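Protein yjcS (Bacillus subtilis, PDB 1Q8B) is of unknown function but belongs to the antibiotic biosynthesis monooxygenase family and may have a catalytic role. Local coordinates at residues A18-I23 with T93-L98; E30-F35 with R61-W66; H14-C19 with E67-E72. All coordinates share one frame; numbering follows the deposited sequence.

Contact 1: A18-I23 with T93-L98; sequences ACLKII and TEVEWL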
loop_
_atom_site.group_PDB
_atom_site.type_symbol
_atom_site.label_atom_id
_atom_site.label_comp_id
_atom_site.label_asym_id
_atom_site.label_seq_id
_atom_site.Cartn_x
_atom_site.Cartn_y
_atom_site.Cartn_z
ATOM N N ALA A 18 -12.360 -11.202 -4.525
ATOM C CA ALA A 18 -12.555 -11.196 -3.091
ATOM C C ALA A 18 -13.982 -10.850 -2.726
ATOM O O ALA A 18 -14.669 -10.129 -3.449
ATOM C CB ALA A 18 -11.597 -10.202 -2.444
ATOM N N CYS A 19 -14.426 -11.384 -1.599
ATOM C CA CYS A 19 -15.757 -11.112 -1.104
ATOM C C CYS A 19 -15.559 -10.441 0.233
ATOM O O CYS A 19 -14.907 -10.999 1.118
ATOM C CB CYS A 19 -16.549 -12.404 -0.908
ATOM S SG CYS A 19 -18.242 -12.109 -0.305
ATOM N N LEU A 20 -16.110 -9.241 0.370
ATOM C CA LEU A 20 -16.004 -8.484 1.604
ATOM C C LEU A 20 -17.279 -8.587 2.428
ATOM O O LEU A 20 -18.390 -8.538 1.895
ATOM C CB LEU A 20 -15.756 -7.002 1.317
ATOM C CG LEU A 20 -14.581 -6.550 0.452
ATOM C CD1 LEU A 20 -14.496 -5.034 0.507
ATOM C CD2 LEU A 20 -13.286 -7.163 0.949
ATOM N N LYS A 21 -17.114 -8.730 3.735
ATOM C CA LYS A 21 -18.252 -8.778 4.630
ATOM C C LYS A 21 -18.390 -7.360 5.197
ATOM O O LYS A 21 -17.416 -6.799 5.699
ATOM C CB LYS A 21 -17.995 -9.776 5.760
ATOM C CG LYS A 21 -19.201 -9.990 6.657
ATOM C CD LYS A 21 -18.814 -10.675 7.942
ATOM C CE LYS A 21 -19.982 -10.673 8.902
ATOM N NZ LYS A 21 -19.572 -11.178 10.237
ATOM N N ILE A 22 -19.578 -6.767 5.091
ATOM C CA ILE A 22 -19.785 -5.423 5.633
ATOM C C ILE A 22 -20.047 -5.550 7.132
ATOM O O ILE A 22 -20.976 -6.237 7.554
ATOM C CB ILE A 22 -21.001 -4.708 4.984
ATOM C CG1 ILE A 22 -20.765 -4.502 3.491
ATOM C CG2 ILE A 22 -21.222 -3.353 5.640
ATOM C CD1 ILE A 22 -22.001 -4.059 2.739
ATOM N N ILE A 23 -19.214 -4.900 7.934
ATOM C CA ILE A 23 -19.365 -4.942 9.383
ATOM C C ILE A 23 -19.927 -3.619 9.894
ATOM O O ILE A 23 -20.196 -3.461 11.082
ATOM C CB ILE A 23 -18.017 -5.253 10.069
ATOM C CG1 ILE A 23 -16.962 -4.219 9.661
ATOM C CG2 ILE A 23 -17.567 -6.665 9.691
ATOM C CD1 ILE A 23 -15.574 -4.497 10.230
ATOM N N THR A 93 -15.695 -2.732 6.162
ATOM C CA THR A 93 -15.648 -4.150 5.820
ATOM C C THR A 93 -14.429 -4.891 6.367
ATOM O O THR A 93 -13.555 -4.318 7.014
ATOM C CB THR A 93 -15.577 -4.338 4.282
ATOM O OG1 THR A 93 -14.385 -3.705 3.790
ATOM C CG2 THR A 93 -16.784 -3.718 3.589
ATOM N N GLU A 94 -14.408 -6.185 6.079
ATOM C CA GLU A 94 -13.305 -7.079 6.400
ATOM C C GLU A 94 -13.434 -8.136 5.305
ATOM O O GLU A 94 -14.536 -8.374 4.804
ATOM C CB GLU A 94 -13.432 -7.694 7.808
ATOM C CG GLU A 94 -14.668 -8.509 8.094
ATOM C CD GLU A 94 -14.667 -9.060 9.511
ATOM O OE1 GLU A 94 -14.146 -8.379 10.420
ATOM O OE2 GLU A 94 -15.198 -10.165 9.726
ATOM N N VAL A 95 -12.317 -8.729 4.895
ATOM C CA VAL A 95 -12.349 -9.745 3.846
ATOM C C VAL A 95 -12.830 -11.078 4.407
ATOM O O VAL A 95 -12.301 -11.567 5.402
ATOM C CB VAL A 95 -10.949 -9.940 3.215
ATOM C CG1 VAL A 95 -10.992 -11.044 2.171
ATOM C CG2 VAL A 95 -10.484 -8.645 2.587
ATOM N N GLU A 96 -13.846 -11.655 3.772
ATOM C CA GLU A 96 -14.390 -12.935 4.202
ATOM C C GLU A 96 -13.594 -14.042 3.513
ATOM O O GLU A 96 -13.184 -15.012 4.147
ATOM C CB GLU A 96 -15.872 -13.038 3.842
ATOM C CG GLU A 96 -16.581 -14.169 4.558
ATOM C CD GLU A 96 -18.073 -14.168 4.316
ATOM O OE1 GLU A 96 -18.504 -14.554 3.206
ATOM O OE2 GLU A 96 -18.818 -13.773 5.240
ATOM N N TRP A 97 -13.387 -13.901 2.209
ATOM C CA TRP A 97 -12.584 -14.869 1.474
ATOM C C TRP A 97 -11.918 -14.188 0.286
ATOM O O TRP A 97 -12.398 -13.169 -0.210
ATOM C CB TRP A 97 -13.410 -16.089 1.025
ATOM C CG TRP A 97 -14.568 -15.812 0.122
ATOM C CD1 TRP A 97 -15.884 -15.706 0.481
ATOM C CD2 TRP A 97 -14.524 -15.646 -1.300
ATOM N NE1 TRP A 97 -16.664 -15.490 -0.635
ATOM C CE2 TRP A 97 -15.853 -15.448 -1.740
ATOM C CE3 TRP A 97 -13.488 -15.647 -2.246
ATOM C CZ2 TRP A 97 -16.175 -15.250 -3.088
ATOM C CZ3 TRP A 97 -13.806 -15.451 -3.584
ATOM C CH2 TRP A 97 -15.143 -15.255 -3.994
ATOM N N LEU A 98 -10.796 -14.748 -0.151
ATOM C CA LEU A 98 -10.055 -14.177 -1.255
ATOM C C LEU A 98 -9.232 -15.219 -2.000
ATOM O O LEU A 98 -8.615 -16.091 -1.394
ATOM C CB LEU A 98 -9.145 -13.060 -0.725
ATOM C CG LEU A 98 -8.213 -12.334 -1.698
ATOM C CD1 LEU A 98 -7.790 -11.009 -1.091
ATOM C CD2 LEU A 98 -6.995 -13.202 -2.016
HETATM O O HOH W 1 -17.740 -10.155 11.787
#

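Contact 2: E30-F35 with R61-W66; sequences EIMKEF and RKIMLW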
loop_
_atom_site.group_PDB
_atom_site.type_symbol
_atom_site.label_atom_id
_atom_site.label_comp_id
_atom_site.label_asym_id
_atom_site.label_seq_id
_atom_site.Cartn_x
_atom_site.Cartn_y
_atom_site.Cartn_z
ATOM N N GLU A 30 -24.845 4.146 0.718
ATOM C CA GLU A 30 -23.815 5.053 1.201
ATOM C C GLU A 30 -22.465 4.352 1.100
ATOM O O GLU A 30 -21.481 4.928 0.622
ATOM C CB GLU A 30 -24.074 5.437 2.660
ATOM C CG GLU A 30 -25.344 6.243 2.905
ATOM C CD GLU A 30 -25.478 6.695 4.360
ATOM O OE1 GLU A 30 -26.518 7.303 4.701
ATOM O OE2 GLU A 30 -24.547 6.448 5.165
ATOM N N ILE A 31 -22.430 3.104 1.556
ATOM C CA ILE A 31 -21.210 2.313 1.520
ATOM C C ILE A 31 -20.710 2.139 0.092
ATOM O O ILE A 31 -19.529 2.338 -0.186
ATOM C CB ILE A 31 -21.428 0.921 2.167
ATOM C CG1 ILE A 31 -21.724 1.087 3.666
ATOM C CG2 ILE A 31 -20.196 0.040 1.939
ATOM C CD1 ILE A 31 -22.174 -0.188 4.367
HETATM N N MSE A 32 -21.608 1.784 -0.822
HETATM C CA MSE A 32 -21.206 1.593 -2.208
HETATM C C MSE A 32 -20.655 2.854 -2.862
HETATM O O MSE A 32 -19.808 2.765 -3.743
HETATM C CB MSE A 32 -22.361 1.029 -3.035
HETATM C CG MSE A 32 -22.579 -0.461 -2.829
HETATM SE SE MSE A 32 -20.929 -1.515 -3.016
HETATM C CE MSE A 32 -20.348 -0.889 -4.758
ATOM N N LYS A 33 -21.128 4.025 -2.441
ATOM C CA LYS A 33 -20.620 5.272 -3.012
ATOM C C LYS A 33 -19.140 5.406 -2.695
ATOM O O LYS A 33 -18.359 5.879 -3.520
ATOM C CB LYS A 33 -21.376 6.480 -2.457
ATOM C CG LYS A 33 -22.727 6.701 -3.109
ATOM C CD LYS A 33 -23.409 7.948 -2.566
ATOM C CE LYS A 33 -24.685 8.259 -3.343
ATOM N NZ LYS A 33 -25.663 7.132 -3.315
ATOM N N GLU A 34 -18.757 4.983 -1.493
ATOM C CA GLU A 34 -17.363 5.039 -1.075
ATOM C C GLU A 34 -16.553 4.072 -1.915
ATOM O O GLU A 34 -15.421 4.366 -2.301
ATOM C CB GLU A 34 -17.225 4.688 0.408
ATOM C CG GLU A 34 -17.521 5.854 1.317
ATOM C CD GLU A 34 -16.654 7.062 0.988
ATOM O OE1 GLU A 34 -15.425 6.999 1.213
ATOM O OE2 GLU A 34 -17.203 8.070 0.490
ATOM N N PHE A 35 -17.137 2.913 -2.205
ATOM C CA PHE A 35 -16.439 1.936 -3.023
ATOM C C PHE A 35 -16.351 2.382 -4.481
ATOM O O PHE A 35 -15.400 2.041 -5.181
ATOM C CB PHE A 35 -17.097 0.560 -2.891
ATOM C CG PHE A 35 -16.613 -0.212 -1.699
ATOM C CD1 PHE A 35 -17.091 0.068 -0.427
ATOM C CD2 PHE A 35 -15.607 -1.157 -1.837
ATOM C CE1 PHE A 35 -16.571 -0.572 0.684
ATOM C CE2 PHE A 35 -15.082 -1.801 -0.735
ATOM C CZ PHE A 35 -15.562 -1.508 0.527
ATOM N N ARG A 61 -25.352 -8.334 2.833
ATOM C CA ARG A 61 -24.435 -7.378 3.450
ATOM C C ARG A 61 -23.004 -7.778 3.075
ATOM O O ARG A 61 -22.148 -7.998 3.942
ATOM C CB ARG A 61 -24.610 -7.361 4.975
ATOM C CG ARG A 61 -25.962 -6.823 5.423
ATOM C CD ARG A 61 -26.123 -5.352 5.072
ATOM N NE ARG A 61 -25.329 -4.495 5.951
ATOM C CZ ARG A 61 -25.335 -3.166 5.907
ATOM N NH1 ARG A 61 -26.097 -2.531 5.022
ATOM N NH2 ARG A 61 -24.578 -2.472 6.747
ATOM N N LYS A 62 -22.768 -7.893 1.768
ATOM C CA LYS A 62 -21.458 -8.265 1.240
ATOM C C LYS A 62 -21.166 -7.483 -0.030
ATOM O O LYS A 62 -22.086 -7.037 -0.720
ATOM C CB LYS A 62 -21.406 -9.763 0.934
ATOM C CG LYS A 62 -21.400 -10.664 2.159
ATOM C CD LYS A 62 -21.540 -12.120 1.751
ATOM C CE LYS A 62 -21.307 -13.038 2.934
ATOM N NZ LYS A 62 -22.087 -12.581 4.108
ATOM N N ILE A 63 -19.880 -7.317 -0.327
ATOM C CA ILE A 63 -19.440 -6.597 -1.511
ATOM C C ILE A 63 -18.414 -7.460 -2.223
ATOM O O ILE A 63 -17.522 -8.019 -1.589
ATOM C CB ILE A 63 -18.802 -5.241 -1.136
ATOM C CG1 ILE A 63 -19.858 -4.339 -0.490
ATOM C CG2 ILE A 63 -18.214 -4.573 -2.374
ATOM C CD1 ILE A 63 -19.305 -3.044 0.053
HETATM N N MSE A 64 -18.544 -7.569 -3.539
HETATM C CA MSE A 64 -17.625 -8.378 -4.318
HETATM C C MSE A 64 -16.603 -7.530 -5.065
HETATM O O MSE A 64 -16.937 -6.456 -5.571
HETATM C CB MSE A 64 -18.402 -9.224 -5.317
HETATM C CG MSE A 64 -17.561 -10.279 -6.009
HETATM SE SE MSE A 64 -17.163 -11.855 -4.931
HETATM C CE MSE A 64 -18.947 -12.229 -4.280
ATOM N N LEU A 65 -15.360 -8.015 -5.134
ATOM C CA LEU A 65 -14.297 -7.298 -5.838
ATOM C C LEU A 65 -13.658 -8.149 -6.932
ATOM O O LEU A 65 -13.279 -9.296 -6.705
ATOM C CB LEU A 65 -13.196 -6.846 -4.862
ATOM C CG LEU A 65 -13.528 -5.951 -3.657
ATOM C CD1 LEU A 65 -12.247 -5.706 -2.855
ATOM C CD2 LEU A 65 -14.130 -4.620 -4.117
ATOM N N TRP A 66 -13.558 -7.570 -8.124
ATOM C CA TRP A 66 -12.933 -8.218 -9.277
ATOM C C TRP A 66 -11.698 -7.374 -9.529
ATOM O O TRP A 66 -11.825 -6.182 -9.809
ATOM C CB TRP A 66 -13.834 -8.152 -10.517
ATOM C CG TRP A 66 -15.066 -9.014 -10.459
ATOM C CD1 TRP A 66 -15.313 -10.040 -9.591
ATOM C CD2 TRP A 66 -16.188 -8.968 -11.355
ATOM N NE1 TRP A 66 -16.514 -10.635 -9.893
ATOM C CE2 TRP A 66 -17.075 -9.998 -10.969
ATOM C CE3 TRP A 66 -16.529 -8.157 -12.445
ATOM C CZ2 TRP A 66 -18.287 -10.239 -11.636
ATOM C CZ3 TRP A 66 -17.737 -8.399 -13.112
ATOM C CH2 TRP A 66 -18.598 -9.433 -12.702
#

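Contact 3: H14-C19 with E67-E72; sequences HYITAC and EIWENE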
loop_
_atom_site.group_PDB
_atom_site.type_symbol
_atom_site.label_atom_id
_atom_site.label_comp_id
_atom_site.label_asym_id
_atom_site.label_seq_id
_atom_site.Cartn_x
_atom_site.Cartn_y
_atom_site.Cartn_z
ATOM N N HIS A 14 -1.780 -10.470 -12.336
ATOM C CA HIS A 14 -2.145 -10.959 -11.020
ATOM C C HIS A 14 -3.627 -10.714 -10.801
ATOM O O HIS A 14 -4.064 -9.567 -10.666
ATOM C CB HIS A 14 -1.336 -10.247 -9.939
ATOM C CG HIS A 14 -1.458 -10.874 -8.586
ATOM N ND1 HIS A 14 -2.135 -10.277 -7.544
ATOM C CD2 HIS A 14 -0.985 -12.048 -8.102
ATOM C CE1 HIS A 14 -2.071 -11.053 -6.476
ATOM N NE2 HIS A 14 -1.378 -12.134 -6.788
ATOM N N TYR A 15 -4.387 -11.807 -10.776
ATOM C CA TYR A 15 -5.836 -11.772 -10.586
ATOM C C TYR A 15 -6.285 -11.961 -9.145
ATOM O O TYR A 15 -5.764 -12.815 -8.419
ATOM C CB TYR A 15 -6.518 -12.873 -11.404
ATOM C CG TYR A 15 -6.771 -12.567 -12.860
ATOM C CD1 TYR A 15 -5.752 -12.674 -13.804
ATOM C CD2 TYR A 15 -8.058 -12.245 -13.303
ATOM C CE1 TYR A 15 -6.012 -12.478 -15.158
ATOM C CE2 TYR A 15 -8.328 -12.045 -14.651
ATOM C CZ TYR A 15 -7.305 -12.165 -15.571
ATOM O OH TYR A 15 -7.574 -11.977 -16.904
ATOM N N ILE A 16 -7.282 -11.182 -8.746
ATOM C CA ILE A 16 -7.831 -11.304 -7.409
ATOM C C ILE A 16 -9.344 -11.175 -7.413
ATOM O O ILE A 16 -9.895 -10.262 -8.025
ATOM C CB ILE A 16 -7.282 -10.230 -6.443
ATOM C CG1 ILE A 16 -5.792 -10.459 -6.176
ATOM C CG2 ILE A 16 -8.052 -10.292 -5.118
ATOM C CD1 ILE A 16 -5.195 -9.476 -5.187
ATOM N N THR A 17 -10.007 -12.117 -6.748
ATOM C CA THR A 17 -11.455 -12.075 -6.591
ATOM C C THR A 17 -11.634 -12.155 -5.088
ATOM O O THR A 17 -11.105 -13.061 -4.442
ATOM C CB THR A 17 -12.170 -13.268 -7.246
ATOM O OG1 THR A 17 -11.990 -13.201 -8.660
ATOM C CG2 THR A 17 -13.672 -13.230 -6.941
ATOM N N ALA A 18 -12.360 -11.202 -4.525
ATOM C CA ALA A 18 -12.555 -11.196 -3.091
ATOM C C ALA A 18 -13.982 -10.850 -2.726
ATOM O O ALA A 18 -14.669 -10.129 -3.449
ATOM C CB ALA A 18 -11.597 -10.202 -2.444
ATOM N N CYS A 19 -14.426 -11.384 -1.599
ATOM C CA CYS A 19 -15.757 -11.112 -1.104
ATOM C C CYS A 19 -15.559 -10.441 0.233
ATOM O O CYS A 19 -14.907 -10.999 1.118
ATOM C CB CYS A 19 -16.549 -12.404 -0.908
ATOM S SG CYS A 19 -18.242 -12.109 -0.305
ATOM N N GLU A 67 -10.513 -7.973 -9.443
ATOM C CA GLU A 67 -9.284 -7.209 -9.635
ATOM C C GLU A 67 -8.246 -7.892 -10.513
ATOM O O GLU A 67 -8.077 -9.108 -10.454
ATOM C CB GLU A 67 -8.630 -6.923 -8.278
ATOM C CG GLU A 67 -9.531 -6.268 -7.236
ATOM C CD GLU A 67 -8.897 -6.242 -5.848
ATOM O OE1 GLU A 67 -7.660 -6.395 -5.739
ATOM O OE2 GLU A 67 -9.632 -6.057 -4.859
ATOM N N ILE A 68 -7.560 -7.095 -11.329
ATOM C CA ILE A 68 -6.471 -7.586 -12.174
ATOM C C ILE A 68 -5.325 -6.577 -12.005
ATOM O O ILE A 68 -5.516 -5.375 -12.179
ATOM C CB ILE A 68 -6.846 -7.658 -13.674
ATOM C CG1 ILE A 68 -8.047 -8.579 -13.890
ATOM C CG2 ILE A 68 -5.670 -8.220 -14.468
ATOM C CD1 ILE A 68 -8.426 -8.724 -15.353
ATOM N N TRP A 69 -4.141 -7.064 -11.649
ATOM C CA TRP A 69 -2.995 -6.182 -11.451
ATOM C C TRP A 69 -1.815 -6.596 -12.322
ATOM O O TRP A 69 -1.732 -7.746 -12.759
ATOM C CB TRP A 69 -2.546 -6.202 -9.987
ATOM C CG TRP A 69 -3.634 -5.940 -9.001
ATOM C CD1 TRP A 69 -4.467 -6.864 -8.432
ATOM C CD2 TRP A 69 -4.006 -4.670 -8.451
ATOM N NE1 TRP A 69 -5.330 -6.247 -7.560
ATOM C CE2 TRP A 69 -5.071 -4.901 -7.551
ATOM C CE3 TRP A 69 -3.541 -3.357 -8.629
ATOM C CZ2 TRP A 69 -5.680 -3.868 -6.828
ATOM C CZ3 TRP A 69 -4.149 -2.332 -7.911
ATOM C CH2 TRP A 69 -5.208 -2.595 -7.022
ATOM N N GLU A 70 -0.903 -5.656 -12.562
ATOM C CA GLU A 70 0.289 -5.923 -13.357
ATOM C C GLU A 70 1.138 -6.973 -12.656
ATOM O O GLU A 70 1.832 -7.754 -13.302
ATOM C CB GLU A 70 1.112 -4.650 -13.518
ATOM C CG GLU A 70 0.462 -3.594 -14.381
ATOM C CD GLU A 70 0.518 -3.936 -15.857
ATOM O OE1 GLU A 70 1.137 -4.967 -16.217
ATOM O OE2 GLU A 70 -0.051 -3.165 -16.661
ATOM N N ASN A 71 1.068 -6.987 -11.328
ATOM C CA ASN A 71 1.834 -7.932 -10.523
ATOM C C ASN A 71 1.480 -7.792 -9.046
ATOM O O ASN A 71 0.662 -6.952 -8.668
ATOM C CB ASN A 71 3.322 -7.676 -10.719
ATOM C CG ASN A 71 3.666 -6.219 -10.579
ATOM O OD1 ASN A 71 3.482 -5.620 -9.519
ATOM N ND2 ASN A 71 4.152 -5.629 -11.654
ATOM N N GLU A 72 2.102 -8.619 -8.216
ATOM C CA GLU A 72 1.845 -8.598 -6.787
ATOM C C GLU A 72 2.225 -7.306 -6.079
ATOM O O GLU A 72 1.555 -6.917 -5.119
ATOM C CB GLU A 72 2.555 -9.766 -6.115
ATOM C CG GLU A 72 1.882 -11.084 -6.365
ATOM C CD GLU A 72 2.680 -12.250 -5.835
ATOM O OE1 GLU A 72 3.117 -12.184 -4.663
ATOM O OE2 GLU A 72 2.863 -13.232 -6.589
HETATM O O HOH W 2 0.552 -14.535 -5.869
#

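Contact 1: A18-I23 with T93-L98
The indole of W97 has C19 CB over one face, 3.4 Å from the centroid of its five-membered ring and displaced to the rim. The fit is tight there, with C19 CB 3.1 Å from W97 NE1. C19 SG makes an oblique sulfur-aromatic contact, 4.5 Å from the centroid of the same five-membered ring. A chi1 of 60° sets W97 CG between its own backbone N and carbonyl carbon, the crowded position. The carboxylate of E94 is touched by I23 CG2, 3.8 Å from E94 CD, while K21 and E94 run side by side. K21 NZ is beyond salt-bridge range of E94 OE2, and one water connects them, accepting from K21 NZ at 2.6 Å and donating to E94 OE2 at 3.3 Å. Among A18, L20, I22, T93, V95 and L98 the contact is mostly apolar: L20 CD2 meets V95 CG2 at 3.6 Å, while L20 CD1 packs against the T93 hydroxyl oxygen. F35 of helix 28-42 covers L20 and T93 there. The backbone of K21 pairs in both directions with that of E94, and C19 N bonds to W97 O. C19 O receives E96 N at 2.9 Å and, weakly, W97 N, so two residues face one: a classic beta bulge between antiparallel strands, placed where strand 93-103 turns a corner at the edge of this chain's sheet.

Contact 2: E30-F35 with R61-W66
Helix segment 30-35 runs in nearly the same direction as strand segment 62-66, their axes 10.8 Å apart and 19° from parallel, and only side chains bridge the gap. The meeting point is I63 CD1, which three helix residues touch. I31 CG2 lies 3.7 Å from I63 CD1. In M32, a selenomethionine, a chi2 of -50° turns SE out of the extended line of the chain; M32 and I63 pass one another antiparallel, with M32 SE 3.8 Å from I63 CD1. F35 and I63 reach each other tip to tip: I63 CD1 lies over one face of the phenyl ring, 3.9 Å from its centroid and off centre, a CH-pi contact whose nearest ring atom is F35 CE1. This belongs to the apolar layer between helix and sheet in a beta-alpha-beta crossover, in which helix 28-42 leads from strand 13-22 to strand 48-55 and passes over strand 62-69 between them, as in the ferredoxin-like fold of dimeric alpha-beta barrel proteins. L65 CD2 approaches F35 obliquely, 4.4 Å from F35 CD2, and L65 also touches F51 and A53 of strand 48-55. The R61 side chain crosses I31 at about a right angle, with R61 NH2 4.1 Å from I31 CD1. That nitrogen donates to the carbonyl oxygens of S24 and K26. L20 and I22 of strand 13-22 touch F35 and I31 respectively.

Contact 3: H14-C19 with E67-E72
H14 and E72 meet through carbon: E72 CG lies over one face of the imidazole, 3.7 Å from the ring centroid and offset to the rim. One water joins H14 NE2 to E72 OE2, its bond to the carboxylate being weak. Where Y15 pairs with I68, the two side chains lie alongside each other; I68 CG1 lies over one face of the phenol, and I68 CD1 comes within 3.4 Å of Y15 CE2. I16 CD1 touches the indole of W69 near NE1. That indole is also bonded within its own strand: W69 NE1 donates to E67 OE1 at 3.0 Å through a bent bond (144°), the oxygen lying in the ring plane and using its anti lone pair. Four backbone hydrogen bonds, two between H14 and W69 and two between I16 and E67, set this antiparallel register. Past W69 the chain turns, and N71 takes the N-cap position, its OD1 accepting from A74 N. Helix 72-78 then covers this end of the sheet, V75 touching H14, I16 and W69, while strand 48-55 flanks E67 to W69 and strand 93-103 borders strand 13-22.

In the fold
Strand 13-22 is common to contacts 1 and 3, which share A18 and C19 and pair it with strand 93-103 and strand 62-69 respectively; contact 2 sets helix 28-42 on strand 62-69. Contact 2 is the buried one, almost wholly apolar, with no hydrogen bond across it. All three include a CH-pi contact, but backbone pairing and a bridging water set contacts 1 and 3 apart. These two are partly buried, contact 1 the more exposed, with 7 of its 12 touching residues exposed. L20 N to I63 O is a probable hydrogen bond joining contacts 1 and 2, and A18 O to L65 N is another. Contacts 2 and 3 lie on opposite sides of the chain's centre.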